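Local coordinates for taurocyamine kinase (Schistosoma mansoni, PDB 4WOD), which reversibly transfers phosphate between ATP and the guanidino substrate taurocyamine, a phosphagen kinase reaction that uses magnesium, at residues A[118-123]-A[234-239]; A[227-232]-A[240-245]; A[479-484]-A[644-649]; A[640-645]-A[682-687]. The protein carries 4 engineered substitutions. One frame throughout, in Å; residues are numbered along the deposited sequence.

Contact 1 (A[118-123]-A[234-239]). Engineered in segment 234-239: Gly235 (natural residue Asp), Thr237 (natural residue Ile).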
# COMPACT_ATOMS: atom_id res chain seq x y z
N VAL A 118 -1.61 -21.32 -13.43
CA VAL A 118 -2.15 -22.64 -13.08
C VAL A 118 -3.53 -22.87 -13.69
O VAL A 118 -3.84 -23.92 -14.25
CB VAL A 118 -2.28 -22.80 -11.55
CG1 VAL A 118 -2.85 -24.17 -11.19
CG2 VAL A 118 -0.95 -22.56 -10.87
N SER A 119 -4.39 -21.87 -13.52
CA SER A 119 -5.76 -21.96 -13.99
C SER A 119 -6.35 -20.58 -14.24
O SER A 119 -5.82 -19.56 -13.77
CB SER A 119 -6.63 -22.73 -12.99
OG SER A 119 -6.64 -22.04 -11.75
N THR A 120 -7.44 -20.58 -14.99
CA THR A 120 -8.11 -19.37 -15.41
C THR A 120 -9.59 -19.59 -15.15
O THR A 120 -10.11 -20.69 -15.36
CB THR A 120 -7.87 -19.07 -16.91
OG1 THR A 120 -6.47 -18.90 -17.15
CG2 THR A 120 -8.63 -17.82 -17.38
N ARG A 121 -10.26 -18.56 -14.69
CA ARG A 121 -11.65 -18.69 -14.27
C ARG A 121 -12.38 -17.38 -14.55
O ARG A 121 -11.80 -16.31 -14.36
CB ARG A 121 -11.68 -19.09 -12.78
CG ARG A 121 -12.94 -18.77 -12.01
CD ARG A 121 -12.82 -19.28 -10.56
NE ARG A 121 -13.98 -18.94 -9.72
CZ ARG A 121 -14.32 -17.71 -9.33
NH1 ARG A 121 -13.58 -16.67 -9.67
NH2 ARG A 121 -15.39 -17.53 -8.56
N VAL A 122 -13.61 -17.44 -15.04
CA VAL A 122 -14.45 -16.24 -15.12
C VAL A 122 -15.82 -16.51 -14.46
O VAL A 122 -16.46 -17.54 -14.69
CB VAL A 122 -14.65 -15.74 -16.58
CG1 VAL A 122 -15.34 -14.39 -16.59
CG2 VAL A 122 -13.30 -15.62 -17.29
N ARG A 123 -16.23 -15.57 -13.62
CA ARG A 123 -17.43 -15.70 -12.82
C ARG A 123 -18.37 -14.53 -13.06
O ARG A 123 -17.92 -13.39 -13.21
CB ARG A 123 -17.05 -15.77 -11.33
CG ARG A 123 -18.24 -15.76 -10.36
CD ARG A 123 -17.95 -14.90 -9.13
NE ARG A 123 -18.29 -13.50 -9.36
CZ ARG A 123 -17.80 -12.48 -8.66
NH1 ARG A 123 -16.92 -12.71 -7.69
NH2 ARG A 123 -18.17 -11.24 -8.95
N GLY A 234 -4.06 -21.20 -19.21
CA GLY A 234 -4.28 -19.79 -19.44
C GLY A 234 -5.19 -19.43 -20.61
O GLY A 234 -5.12 -18.31 -21.12
N GLY A 235 -6.05 -20.37 -21.02
CA GLY A 235 -6.97 -20.14 -22.12
C GLY A 235 -8.15 -19.23 -21.75
O GLY A 235 -9.30 -19.69 -21.69
N LEU A 236 -7.88 -17.95 -21.49
CA LEU A 236 -8.94 -16.99 -21.14
C LEU A 236 -10.02 -16.90 -22.21
O LEU A 236 -11.21 -16.77 -21.91
CB LEU A 236 -8.34 -15.59 -20.89
CG LEU A 236 -9.34 -14.45 -20.63
CD1 LEU A 236 -10.03 -14.68 -19.30
CD2 LEU A 236 -8.67 -13.08 -20.64
N THR A 237 -9.62 -16.99 -23.48
CA THR A 237 -10.56 -16.88 -24.59
C THR A 237 -11.71 -17.90 -24.52
O THR A 237 -12.89 -17.52 -24.60
CB THR A 237 -9.83 -17.05 -25.94
OG1 THR A 237 -8.96 -15.93 -26.13
CG2 THR A 237 -10.84 -17.13 -27.07
N ALA A 238 -11.36 -19.18 -24.38
CA ALA A 238 -12.34 -20.27 -24.28
C ALA A 238 -13.19 -20.16 -23.01
O ALA A 238 -14.41 -20.30 -23.05
CB ALA A 238 -11.62 -21.61 -24.32
N VAL A 239 -12.54 -19.89 -21.88
CA VAL A 239 -13.25 -19.76 -20.59
C VAL A 239 -14.33 -18.69 -20.69
O VAL A 239 -15.47 -18.90 -20.28
CB VAL A 239 -12.28 -19.42 -19.44
CG1 VAL A 239 -13.03 -19.17 -18.13
CG2 VAL A 239 -11.26 -20.51 -19.28
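Val122 meets the first turn of the helix through one methyl: its CG2 lies 3.7 Å from CG1 of Val239 and 4.0 Å from CD1 of Leu236. The two valines cross obliquely, whereas the leucine runs at about a right angle to Val122 and also to Thr120. Leu236 starts off to the side of the strand; CG stands anti to the backbone N (chi1 175°), and beyond it CD1 comes up to the strand and rests against two of its methyls, CG2 of Thr120 at 3.9 Å and CG2 of Val122. The CB of Val239 points toward the strand, and both branches touch it. CG1 sits against the backbone at Val122, 3.6 Å from its N, while CG2 lies 4.1 Å from the carbonyl O of Thr120.

Thr120 divides its side chain between two tasks. CG2, anti to the backbone N, joins the apolar group, and OG1 turns the other way, to 3.3 Å from CA of Gly234, where it hydrogen-bonds the carbonyl O of Gly233. That bond ties the strand to the loop just ahead of the helix. Gly235, an engineered residue, holds the N-cap position and is the centre of an inverse gamma turn.

Thr120 and Val122 face the helix, while Arg121 between them points to the other side of the sheet, near Arg226 and Arg277; all are predicted to bind ATP. Strand 117-126 runs between 225-232 and 277-283 in the antiparallel sheet of the catalytic domain. Helix 236-251 packs on this sheet, and Leu236 also touches Val335, Met338 and His339 of helix 331-355.

Contact 2 (A[227-232]-A[240-245])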
# COMPACT_ATOMS: atom_id res chain seq x y z
N VAL A 227 -22.58 -18.10 -11.93
CA VAL A 227 -22.07 -18.91 -13.03
C VAL A 227 -20.56 -18.75 -13.16
O VAL A 227 -20.01 -17.63 -13.17
CB VAL A 227 -22.75 -18.53 -14.35
CG1 VAL A 227 -22.47 -19.59 -15.42
CG2 VAL A 227 -24.26 -18.38 -14.14
N ILE A 228 -19.88 -19.89 -13.24
CA ILE A 228 -18.43 -19.98 -13.23
C ILE A 228 -17.93 -20.90 -14.34
O ILE A 228 -18.35 -22.06 -14.43
CB ILE A 228 -17.93 -20.51 -11.88
CG1 ILE A 228 -18.54 -19.67 -10.74
CG2 ILE A 228 -16.40 -20.56 -11.84
CD1 ILE A 228 -18.52 -20.34 -9.41
N SER A 229 -17.08 -20.35 -15.22
CA SER A 229 -16.34 -21.13 -16.22
C SER A 229 -14.88 -21.23 -15.76
O SER A 229 -14.32 -20.26 -15.27
CB SER A 229 -16.45 -20.46 -17.59
OG SER A 229 -15.75 -21.19 -18.59
N MET A 230 -14.24 -22.38 -15.94
CA MET A 230 -12.91 -22.57 -15.45
C MET A 230 -12.17 -23.72 -16.12
O MET A 230 -12.76 -24.60 -16.60
CB MET A 230 -12.94 -22.81 -13.97
CG MET A 230 -13.51 -24.13 -13.56
SD MET A 230 -15.28 -24.22 -13.64
CE MET A 230 -15.67 -25.56 -12.54
N GLN A 231 -10.87 -23.63 -16.13
CA GLN A 231 -10.02 -24.72 -16.64
C GLN A 231 -8.57 -24.50 -16.25
O GLN A 231 -8.14 -23.39 -15.93
CB GLN A 231 -10.13 -24.85 -18.16
CG GLN A 231 -9.61 -23.65 -18.92
CD GLN A 231 -10.08 -23.61 -20.36
OE1 GLN A 231 -11.23 -23.92 -20.67
NE2 GLN A 231 -9.18 -23.24 -21.27
N LYS A 232 -7.80 -25.59 -16.27
CA LYS A 232 -6.37 -25.49 -16.04
C LYS A 232 -5.76 -24.70 -17.19
O LYS A 232 -6.29 -24.71 -18.30
CB LYS A 232 -5.76 -26.88 -15.92
CG LYS A 232 -5.84 -27.45 -14.50
CD LYS A 232 -5.55 -28.95 -14.49
CE LYS A 232 -6.08 -29.62 -13.22
NZ LYS A 232 -5.35 -29.17 -12.00
N TYR A 240 -13.94 -17.55 -21.24
CA TYR A 240 -14.82 -16.38 -21.33
C TYR A 240 -15.95 -16.60 -22.33
O TYR A 240 -17.09 -16.28 -22.04
CB TYR A 240 -14.02 -15.14 -21.71
CG TYR A 240 -14.83 -13.88 -21.96
CD1 TYR A 240 -15.29 -13.11 -20.90
CD2 TYR A 240 -15.08 -13.45 -23.25
CE1 TYR A 240 -15.99 -11.93 -21.12
CE2 TYR A 240 -15.80 -12.29 -23.49
CZ TYR A 240 -16.26 -11.53 -22.42
OH TYR A 240 -16.96 -10.38 -22.67
N LYS A 241 -15.61 -17.15 -23.49
CA LYS A 241 -16.63 -17.49 -24.48
C LYS A 241 -17.62 -18.49 -23.93
O LYS A 241 -18.83 -18.34 -24.15
CB LYS A 241 -15.99 -18.05 -25.75
CG LYS A 241 -15.51 -17.00 -26.72
CD LYS A 241 -14.92 -17.62 -27.99
CE LYS A 241 -14.11 -16.57 -28.76
NZ LYS A 241 -13.75 -16.96 -30.17
N ARG A 242 -17.13 -19.50 -23.23
CA ARG A 242 -17.99 -20.54 -22.67
C ARG A 242 -18.97 -19.92 -21.68
O ARG A 242 -20.16 -20.23 -21.69
CB ARG A 242 -17.17 -21.63 -21.97
CG ARG A 242 -17.98 -22.77 -21.41
CD ARG A 242 -17.06 -23.71 -20.64
NE ARG A 242 -15.84 -23.84 -21.40
CZ ARG A 242 -14.61 -23.78 -20.89
NH1 ARG A 242 -14.42 -23.63 -19.60
NH2 ARG A 242 -13.58 -23.89 -21.71
N LEU A 243 -18.46 -19.02 -20.84
CA LEU A 243 -19.31 -18.29 -19.90
C LEU A 243 -20.34 -17.42 -20.61
O LEU A 243 -21.51 -17.45 -20.25
CB LEU A 243 -18.48 -17.42 -18.98
CG LEU A 243 -19.32 -16.66 -17.95
CD1 LEU A 243 -20.00 -17.61 -16.98
CD2 LEU A 243 -18.44 -15.66 -17.19
N ALA A 244 -19.89 -16.64 -21.59
CA ALA A 244 -20.75 -15.68 -22.27
C ALA A 244 -21.89 -16.40 -22.97
O ALA A 244 -23.05 -15.98 -22.89
CB ALA A 244 -19.96 -14.85 -23.26
N ASP A 245 -21.56 -17.48 -23.68
CA ASP A 245 -22.59 -18.25 -24.41
C ASP A 245 -23.71 -18.72 -23.49
O ASP A 245 -24.88 -18.57 -23.82
CB ASP A 245 -21.99 -19.46 -25.12
CG ASP A 245 -21.27 -19.09 -26.41
OD1 ASP A 245 -21.47 -17.96 -26.90
OD2 ASP A 245 -20.54 -19.95 -26.95
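Arg242 and Gln231 meet through a single carbonyl oxygen. The arginine leaves the helix with CG anti to the backbone N (chi1 -177°), stays extended through CD, then bends at chi3 (-41°), and its guanidinium ends beside the strand. Gln231 puts CG between its own backbone N and carbonyl carbon and runs extended beyond it. NH2 of Arg242 donates to OE1 of Gln231 over 2.6 Å in a nearly straight bond, with the oxygen in the guanidinium plane; a weak second bond comes from NH1 at 3.4 Å. The amide and guanidinium planes are nearly coplanar. Arg242 NH1 also donates to the carbonyl O of Asn214.

Ser229 faces the helix; its OG lies 3.0 Å from NH1 of Arg242 and hydrogen-bonds the carbonyl O of Val239. Its CB lies 3.9 Å from CB of Leu243. Further along, Leu243 brings CD1 to 3.5 Å from CG1 of Val227.

This is a strand-turn-helix unit: a short loop joins strand 225-232 to helix 236-251, which folds back on the sheet, segment 240-245 running roughly antiparallel to 227-232 (157°). Leu243 spans two strands, touching Val122 and Leu124 of neighbouring 117-126, while strand 215-219 flanks the other edge of 225-232.

Contact 3 (A[479-484]-A[644-649])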
# COMPACT_ATOMS: atom_id res chain seq x y z
N PHE A 479 11.61 33.53 21.09
CA PHE A 479 11.58 33.50 19.65
C PHE A 479 11.70 32.02 19.30
O PHE A 479 11.12 31.54 18.33
CB PHE A 479 12.71 34.33 19.04
CG PHE A 479 12.50 35.80 19.16
CD1 PHE A 479 13.00 36.50 20.25
CD2 PHE A 479 11.78 36.49 18.19
CE1 PHE A 479 12.80 37.87 20.36
CE2 PHE A 479 11.58 37.85 18.30
CZ PHE A 479 12.09 38.54 19.38
N ILE A 480 12.42 31.29 20.15
CA ILE A 480 12.74 29.89 19.90
C ILE A 480 12.04 28.92 20.85
O ILE A 480 12.32 28.89 22.05
CB ILE A 480 14.25 29.66 19.98
CG1 ILE A 480 14.95 30.47 18.89
CG2 ILE A 480 14.56 28.15 19.87
CD1 ILE A 480 16.47 30.49 18.99
N VAL A 481 11.12 28.14 20.31
CA VAL A 481 10.42 27.12 21.08
C VAL A 481 11.34 25.95 21.44
O VAL A 481 11.32 25.45 22.57
CB VAL A 481 9.21 26.58 20.30
CG1 VAL A 481 8.53 25.46 21.09
CG2 VAL A 481 8.23 27.71 20.00
N SER A 482 12.17 25.52 20.49
CA SER A 482 13.07 24.40 20.75
C SER A 482 14.19 24.31 19.72
O SER A 482 14.08 24.83 18.62
CB SER A 482 12.29 23.08 20.78
OG SER A 482 11.69 22.83 19.53
N THR A 483 15.25 23.62 20.11
CA THR A 483 16.44 23.47 19.27
C THR A 483 16.77 21.99 19.11
O THR A 483 16.50 21.19 19.99
CB THR A 483 17.64 24.24 19.89
OG1 THR A 483 17.24 25.59 20.13
CG2 THR A 483 18.87 24.22 18.97
N ARG A 484 17.36 21.64 17.96
CA ARG A 484 17.59 20.27 17.57
C ARG A 484 18.79 20.26 16.63
O ARG A 484 18.93 21.15 15.77
CB ARG A 484 16.33 19.71 16.90
CG ARG A 484 16.32 18.21 16.50
CD ARG A 484 15.06 17.94 15.64
NE ARG A 484 14.82 16.54 15.25
CZ ARG A 484 15.17 16.01 14.08
NH1 ARG A 484 15.83 16.73 13.19
NH2 ARG A 484 14.89 14.74 13.79
N LEU A 644 12.69 25.64 16.24
CA LEU A 644 11.30 26.01 16.07
C LEU A 644 11.18 27.49 16.43
O LEU A 644 11.26 27.87 17.60
CB LEU A 644 10.40 25.13 16.95
CG LEU A 644 8.93 25.09 16.54
CD1 LEU A 644 8.81 24.99 15.03
CD2 LEU A 644 8.27 23.91 17.21
N LEU A 645 11.01 28.33 15.41
CA LEU A 645 11.11 29.78 15.56
C LEU A 645 9.77 30.52 15.42
O LEU A 645 9.04 30.33 14.44
CB LEU A 645 12.11 30.34 14.55
CG LEU A 645 12.51 31.81 14.66
CD1 LEU A 645 13.25 32.08 15.95
CD2 LEU A 645 13.36 32.23 13.46
N LYS A 646 9.47 31.37 16.40
CA LYS A 646 8.28 32.22 16.34
C LYS A 646 8.61 33.60 15.78
O LYS A 646 9.21 34.43 16.46
CB LYS A 646 7.63 32.37 17.71
CG LYS A 646 7.26 31.05 18.36
CD LYS A 646 6.39 31.27 19.58
CE LYS A 646 7.07 32.17 20.58
NZ LYS A 646 6.28 32.28 21.83
N ILE A 647 8.22 33.84 14.53
CA ILE A 647 8.42 35.14 13.92
C ILE A 647 7.14 35.61 13.22
O ILE A 647 7.07 35.63 11.99
CB ILE A 647 9.61 35.11 12.91
CG1 ILE A 647 9.55 33.87 12.02
CG2 ILE A 647 10.93 35.13 13.66
CD1 ILE A 647 10.61 33.86 10.95
N PRO A 648 6.13 36.01 14.00
CA PRO A 648 4.83 36.43 13.48
C PRO A 648 4.94 37.59 12.49
O PRO A 648 4.26 37.59 11.45
CB PRO A 648 4.07 36.88 14.74
CG PRO A 648 4.72 36.15 15.84
CD PRO A 648 6.17 36.09 15.47
N LYS A 649 5.80 38.55 12.80
CA LYS A 649 5.94 39.73 11.97
C LYS A 649 6.55 39.35 10.63
O LYS A 649 5.95 39.55 9.58
CB LYS A 649 6.81 40.78 12.65
CG LYS A 649 6.06 42.00 13.18
CD LYS A 649 6.60 42.35 14.55
CE LYS A 649 5.59 42.97 15.49
NZ LYS A 649 5.92 42.63 16.90
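Leu644 meets segment 479-484 where it turns a corner at Val481. Its N donates to the carbonyl O of Ser482 over 2.9 Å, and its own carbonyl O accepts from N of Val481 at 2.7 Å, with the donor nearly along the C=O axis. The side chains of Leu644 and Val481 lie side by side and point the same way, CB to CB at 3.8 Å, and OG of Ser482 reaches 3.7 Å from the same leucine CB.

Leu645 forms a non-hydrogen-bonded antiparallel pair with Ile480, both side chains on one face of the sheet. The leucine holds CG anti to its backbone N (chi1 -172°). Its CD1 touches CG1 of Ile480 at 3.8 Å and comes within 3.2 Å of the carbonyl O of Phe479. The two strands, 480-489 and 639-646, are adjacent inner strands of the eight-stranded antiparallel sheet of the second catalytic domain, the phosphagen kinase fold. Ser482, Thr483, Arg484 and Leu644 belong to the predicted ATP site.

Lys646 closes the pairing: its N bonds to the carbonyl O of Phe479 in a short, nearly straight contact of 2.5 Å. Its aliphatic part crosses Val481 at about a right angle, CG lying 3.8 Å from CG2 of the valine. Beyond Lys646 the chain leaves the strand, and the Phe479 ring packs on Ile710 and Glu713 of helix 695-715.

Contact 4 (A[640-645]-A[682-687])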
# COMPACT_ATOMS: atom_id res chain seq x y z
N ARG A 640 21.93 18.38 10.24
CA ARG A 640 20.86 19.34 10.17
C ARG A 640 20.60 19.89 11.57
O ARG A 640 20.15 19.17 12.46
CB ARG A 640 19.60 18.69 9.59
CG ARG A 640 18.41 19.64 9.43
CD ARG A 640 17.19 18.85 8.93
NE ARG A 640 16.00 19.67 8.71
CZ ARG A 640 15.16 20.07 9.67
NH1 ARG A 640 15.40 19.76 10.93
NH2 ARG A 640 14.09 20.79 9.36
N ALA A 641 20.94 21.16 11.75
CA ALA A 641 20.61 21.89 12.97
C ALA A 641 19.39 22.76 12.71
O ALA A 641 19.28 23.41 11.67
CB ALA A 641 21.76 22.74 13.42
N SER A 642 18.49 22.82 13.68
CA SER A 642 17.24 23.50 13.43
C SER A 642 16.67 24.11 14.69
O SER A 642 17.05 23.73 15.80
CB SER A 642 16.24 22.53 12.80
OG SER A 642 15.86 21.53 13.73
N VAL A 643 15.77 25.06 14.50
CA VAL A 643 15.01 25.64 15.60
C VAL A 643 13.54 25.73 15.23
O VAL A 643 13.19 25.89 14.07
CB VAL A 643 15.50 27.06 15.99
CG1 VAL A 643 16.88 27.01 16.61
CG2 VAL A 643 15.46 28.01 14.79
N LEU A 644 12.69 25.64 16.24
CA LEU A 644 11.30 26.01 16.07
C LEU A 644 11.18 27.49 16.43
O LEU A 644 11.26 27.87 17.60
CB LEU A 644 10.40 25.13 16.95
CG LEU A 644 8.93 25.09 16.54
CD1 LEU A 644 8.81 24.99 15.03
CD2 LEU A 644 8.27 23.91 17.21
N LEU A 645 11.01 28.33 15.41
CA LEU A 645 11.11 29.78 15.56
C LEU A 645 9.77 30.52 15.42
O LEU A 645 9.04 30.33 14.44
CB LEU A 645 12.11 30.34 14.55
CG LEU A 645 12.51 31.81 14.66
CD1 LEU A 645 13.25 32.08 15.95
CD2 LEU A 645 13.36 32.23 13.46
N THR A 682 4.98 30.55 13.32
CA THR A 682 6.02 29.64 13.79
C THR A 682 6.61 28.83 12.64
O THR A 682 5.90 28.12 11.92
CB THR A 682 5.47 28.68 14.84
OG1 THR A 682 4.85 29.44 15.88
CG2 THR A 682 6.59 27.85 15.44
N TYR A 683 7.93 28.95 12.47
CA TYR A 683 8.63 28.26 11.39
C TYR A 683 9.71 27.33 11.91
O TYR A 683 10.41 27.63 12.88
CB TYR A 683 9.27 29.27 10.44
CG TYR A 683 8.36 29.84 9.38
CD1 TYR A 683 6.99 30.00 9.61
CD2 TYR A 683 8.86 30.23 8.15
CE1 TYR A 683 6.16 30.53 8.64
CE2 TYR A 683 8.04 30.75 7.17
CZ TYR A 683 6.70 30.90 7.42
OH TYR A 683 5.89 31.42 6.44
N ASP A 684 9.87 26.19 11.24
CA ASP A 684 11.04 25.35 11.47
C ASP A 684 12.16 25.80 10.53
O ASP A 684 12.04 25.69 9.31
CB ASP A 684 10.70 23.88 11.25
CG ASP A 684 11.86 22.97 11.59
OD1 ASP A 684 12.74 22.81 10.72
OD2 ASP A 684 11.90 22.45 12.72
N ILE A 685 13.24 26.33 11.11
CA ILE A 685 14.35 26.85 10.32
C ILE A 685 15.56 25.94 10.45
O ILE A 685 15.94 25.56 11.56
CB ILE A 685 14.75 28.28 10.75
CG1 ILE A 685 13.52 29.19 10.85
CG2 ILE A 685 15.78 28.87 9.80
CD1 ILE A 685 12.82 29.39 9.53
N SER A 686 16.19 25.59 9.34
CA SER A 686 17.39 24.77 9.42
C SER A 686 18.45 25.22 8.42
O SER A 686 18.14 25.91 7.45
CB SER A 686 17.04 23.30 9.20
OG SER A 686 16.34 23.11 7.98
N ASN A 687 19.70 24.85 8.66
CA ASN A 687 20.73 25.04 7.64
C ASN A 687 20.39 24.20 6.43
O ASN A 687 19.93 23.06 6.57
CB ASN A 687 22.12 24.70 8.15
CG ASN A 687 22.25 23.26 8.64
OD1 ASN A 687 21.68 22.89 9.67
ND2 ASN A 687 23.01 22.44 7.91
O HOH W 1 13.33 19.95 12.78
O HOH W 2 16.91 21.35 6.00
O HOH W 3 13.52 22.36 15.25
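Arg640 is extended from CG to NE, with CG anti to the backbone N (chi1 -178°), and Asp684 likewise carries CG anti to its N (-175°), which lets the two side chains reach toward each other tip to tip. NH2 of Arg640 makes a salt bridge to OD1 of Asp684 at 2.8 Å, approaching on the syn side but 31° out of the carboxylate plane. Ser686 lies under the guanidinium, its CB 3.7 Å from the plane and over its centre. A water accepts from Arg640 NH1 and donates to Asp684 OD2; a second water links that oxygen with OG of Ser642.

Paired backbone bonds join Val643 to Ile685 and Leu645 to Tyr683. Beside Ala641, OD1 of Asn687 accepts from the alanine N at 2.8 Å, next to a weak backbone bond from Asn687 N to Ala641 O. On the face away from the salt bridge, CD2 of Leu645 touches CG1 of Ile685 at 4.0 Å.

Arg640 to Leu644 belong to the predicted ATP site, and OD2 of Asp684 forms a second salt bridge with Arg669 of that site. Strand 639-646 runs antiparallel between 480-489 and 682-687; edge strand 666-669 follows, and helix 695-715 covers Ala641, Val643 and Leu645.

Contacts 1 and 2 lie in the first phosphagen kinase C-terminal domain and contacts 3 and 4 in the second, on opposite sides of the chain's centre, with the centres of contacts 1 and 3 about 64 Å apart. The first two share helix 236-251 and lay it over neighbouring strands of one sheet; the other two share strand 639-646 and join it to the strand on each side. Contacts 1, 2 and 4 are buried, contact 3 only partly so. Methyl packing dominates contact 1, and contact 2 adds an arginine held by an amide. Contacts 3 and 4 rest on backbone pairing, to which contact 4 adds charges and bridging water.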